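Local coordinates for probable transcriptional regulatory protein aq_1575 (Aquifex aeolicus, PDB 1LFP) that probably binds DNA and may regulate transcription as a member of the TACO1/YebC family, at residues A[138-143]-A[178-183]. Numbering follows the deposited sequence.
Sequences GYIEVP and EELYEV
Ile140, in segment 138-143 of strand 134-143, reaches the first turn of the helix that starts at Leu180 and meets both Leu180 and Val183. Its CG1 lies anti to its own carbonyl carbon (chi1 -67°), and the extended end of the chain brings Ile140 CD1 to 3.6 Å from Val183 CG1, the closest approach of the contact. One bond back, Ile140 CG1 touches Leu180 CD1 at 3.9 Å as the two side chains run alongside one another in opposing senses. The same Leu180 methyl also lies against bare backbone: CD1 is 3.8 Å from Tyr139 N and 3.9 Å from Gly138 CA. Gly138 has no side chain, and the backbones come close here, with Gly138 CA and Leu180 CA 4.9 Å apart. The side-chain contacts are apolar, and four of the five touching residues are buried. Away from them the contact soon opens. Glu179, in the N-cap position, directs its carboxylate away from the strand, Glu178 makes a long, weak ion pair with Arg136, and Glu182 is exposed. Tyr139 turns its ring to the other side of the strand, where its OH is hydrogen-bonded to Glu141 OE2 at 2.7 Å, on the anti side of the carboxylate. Strand 134-143 runs antiparallel between strands 170-175 and 196-203, and helix 180-188, entered through a short turn after strand 170-175, packs on one face of this sheet. There Leu180 also touches Ile199 and Ile140 touches Thr175 and Ile194, while Tyr181 leans toward helix 47-58, meeting Pro47, Arg48 and Thr51.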
loop_
_atom_site.group_PDB
_atom_site.type_symbol
_atom_site.label_atom_id
_atom_site.label_comp_id
_atom_site.label_asym_id
_atom_site.label_seq_id
_atom_site.Cartn_x
_atom_site.Cartn_y
_atom_site.Cartn_z
ATOM N N GLY A 138 -10.909 -1.416 -1.047
ATOM C CA GLY A 138 -10.073 -2.296 -1.850
ATOM C C GLY A 138 -9.354 -1.351 -2.798
ATOM O O GLY A 138 -9.916 -0.357 -3.206
ATOM N N TYR A 139 -8.128 -1.694 -3.178
ATOM C CA TYR A 139 -7.327 -0.862 -4.045
ATOM C C TYR A 139 -6.678 -1.734 -5.108
ATOM O O TYR A 139 -6.016 -2.710 -4.788
ATOM C CB TYR A 139 -6.266 -0.198 -3.161
ATOM C CG TYR A 139 -5.248 0.625 -3.862
ATOM C CD1 TYR A 139 -4.003 0.096 -4.194
ATOM C CD2 TYR A 139 -5.490 1.979 -4.110
ATOM C CE1 TYR A 139 -3.009 0.906 -4.745
ATOM C CE2 TYR A 139 -4.515 2.794 -4.664
ATOM C CZ TYR A 139 -3.278 2.255 -4.982
ATOM O OH TYR A 139 -2.315 3.062 -5.562
ATOM N N ILE A 140 -6.873 -1.358 -6.368
ATOM C CA ILE A 140 -6.335 -2.096 -7.502
ATOM C C ILE A 140 -5.521 -1.191 -8.386
ATOM O O ILE A 140 -5.972 -0.089 -8.719
ATOM C CB ILE A 140 -7.491 -2.709 -8.334
ATOM C CG1 ILE A 140 -8.187 -3.788 -7.484
ATOM C CG2 ILE A 140 -6.934 -3.282 -9.670
ATOM C CD1 ILE A 140 -9.568 -4.272 -8.030
ATOM N N GLU A 141 -4.326 -1.641 -8.769
ATOM C CA GLU A 141 -3.460 -0.857 -9.641
ATOM C C GLU A 141 -3.374 -1.567 -10.977
ATOM O O GLU A 141 -3.267 -2.780 -11.013
ATOM C CB GLU A 141 -2.046 -0.716 -9.050
ATOM C CG GLU A 141 -1.849 0.593 -8.284
ATOM C CD GLU A 141 -0.523 0.683 -7.540
ATOM O OE1 GLU A 141 0.510 0.198 -8.075
ATOM O OE2 GLU A 141 -0.522 1.256 -6.417
ATOM N N VAL A 142 -3.443 -0.798 -12.056
ATOM C CA VAL A 142 -3.358 -1.352 -13.417
ATOM C C VAL A 142 -2.400 -0.483 -14.206
ATOM O O VAL A 142 -2.499 0.747 -14.222
ATOM C CB VAL A 142 -4.761 -1.391 -14.105
ATOM C CG1 VAL A 142 -5.468 -0.117 -13.883
ATOM C CG2 VAL A 142 -4.637 -1.656 -15.608
ATOM N N PRO A 143 -1.443 -1.114 -14.875
ATOM C CA PRO A 143 -0.441 -0.408 -15.678
ATOM C C PRO A 143 -0.987 0.456 -16.825
ATOM O O PRO A 143 -1.657 -0.027 -17.735
ATOM C CB PRO A 143 0.489 -1.538 -16.143
ATOM C CG PRO A 143 -0.324 -2.796 -16.012
ATOM C CD PRO A 143 -1.140 -2.547 -14.766
ATOM N N GLU A 178 -14.881 -5.612 0.956
ATOM C CA GLU A 178 -15.258 -7.013 0.866
ATOM C C GLU A 178 -15.338 -7.534 -0.566
ATOM O O GLU A 178 -15.413 -8.742 -0.768
ATOM C CB GLU A 178 -16.603 -7.246 1.566
ATOM C CG GLU A 178 -16.510 -7.194 3.083
ATOM C CD GLU A 178 -16.411 -5.778 3.620
ATOM O OE1 GLU A 178 -16.103 -5.643 4.827
ATOM O OE2 GLU A 178 -16.649 -4.809 2.844
ATOM N N GLU A 179 -15.312 -6.637 -1.555
ATOM C CA GLU A 179 -15.412 -7.032 -2.963
ATOM C C GLU A 179 -14.148 -6.852 -3.775
ATOM O O GLU A 179 -14.149 -6.877 -5.013
ATOM C CB GLU A 179 -16.522 -6.241 -3.614
ATOM C CG GLU A 179 -17.766 -6.314 -2.772
ATOM C CD GLU A 179 -18.991 -6.058 -3.563
ATOM O OE1 GLU A 179 -19.008 -5.040 -4.285
ATOM O OE2 GLU A 179 -19.934 -6.873 -3.464
ATOM N N LEU A 180 -13.056 -6.678 -3.064
ATOM C CA LEU A 180 -11.785 -6.483 -3.716
ATOM C C LEU A 180 -11.392 -7.607 -4.692
ATOM O O LEU A 180 -11.010 -7.342 -5.833
ATOM C CB LEU A 180 -10.729 -6.334 -2.616
ATOM C CG LEU A 180 -9.288 -6.495 -3.092
ATOM C CD1 LEU A 180 -8.961 -5.305 -4.002
ATOM C CD2 LEU A 180 -8.327 -6.540 -1.894
ATOM N N TYR A 181 -11.478 -8.857 -4.244
ATOM C CA TYR A 181 -11.048 -9.957 -5.091
ATOM C C TYR A 181 -12.055 -10.283 -6.170
ATOM O O TYR A 181 -11.699 -10.807 -7.239
ATOM C CB TYR A 181 -10.726 -11.186 -4.233
ATOM C CG TYR A 181 -9.661 -10.877 -3.206
ATOM C CD1 TYR A 181 -8.410 -10.416 -3.590
ATOM C CD2 TYR A 181 -9.924 -11.035 -1.851
ATOM C CE1 TYR A 181 -7.429 -10.118 -2.636
ATOM C CE2 TYR A 181 -8.981 -10.746 -0.899
ATOM C CZ TYR A 181 -7.733 -10.289 -1.291
ATOM O OH TYR A 181 -6.812 -10.013 -0.309
ATOM N N GLU A 182 -13.303 -9.925 -5.914
ATOM C CA GLU A 182 -14.340 -10.192 -6.891
ATOM C C GLU A 182 -14.145 -9.235 -8.029
ATOM O O GLU A 182 -14.289 -9.607 -9.192
ATOM C CB GLU A 182 -15.717 -10.007 -6.268
ATOM C CG GLU A 182 -16.854 -10.463 -7.146
ATOM C CD GLU A 182 -18.204 -10.208 -6.504
ATOM O OE1 GLU A 182 -18.550 -10.909 -5.527
ATOM O OE2 GLU A 182 -18.912 -9.296 -6.973
ATOM N N VAL A 183 -13.839 -7.976 -7.701
ATOM C CA VAL A 183 -13.612 -6.985 -8.746
ATOM C C VAL A 183 -12.331 -7.309 -9.537
ATOM O O VAL A 183 -12.305 -7.230 -10.757
ATOM C CB VAL A 183 -13.532 -5.577 -8.122
ATOM C CG1 VAL A 183 -12.984 -4.568 -9.118
ATOM C CG2 VAL A 183 -14.931 -5.179 -7.669
#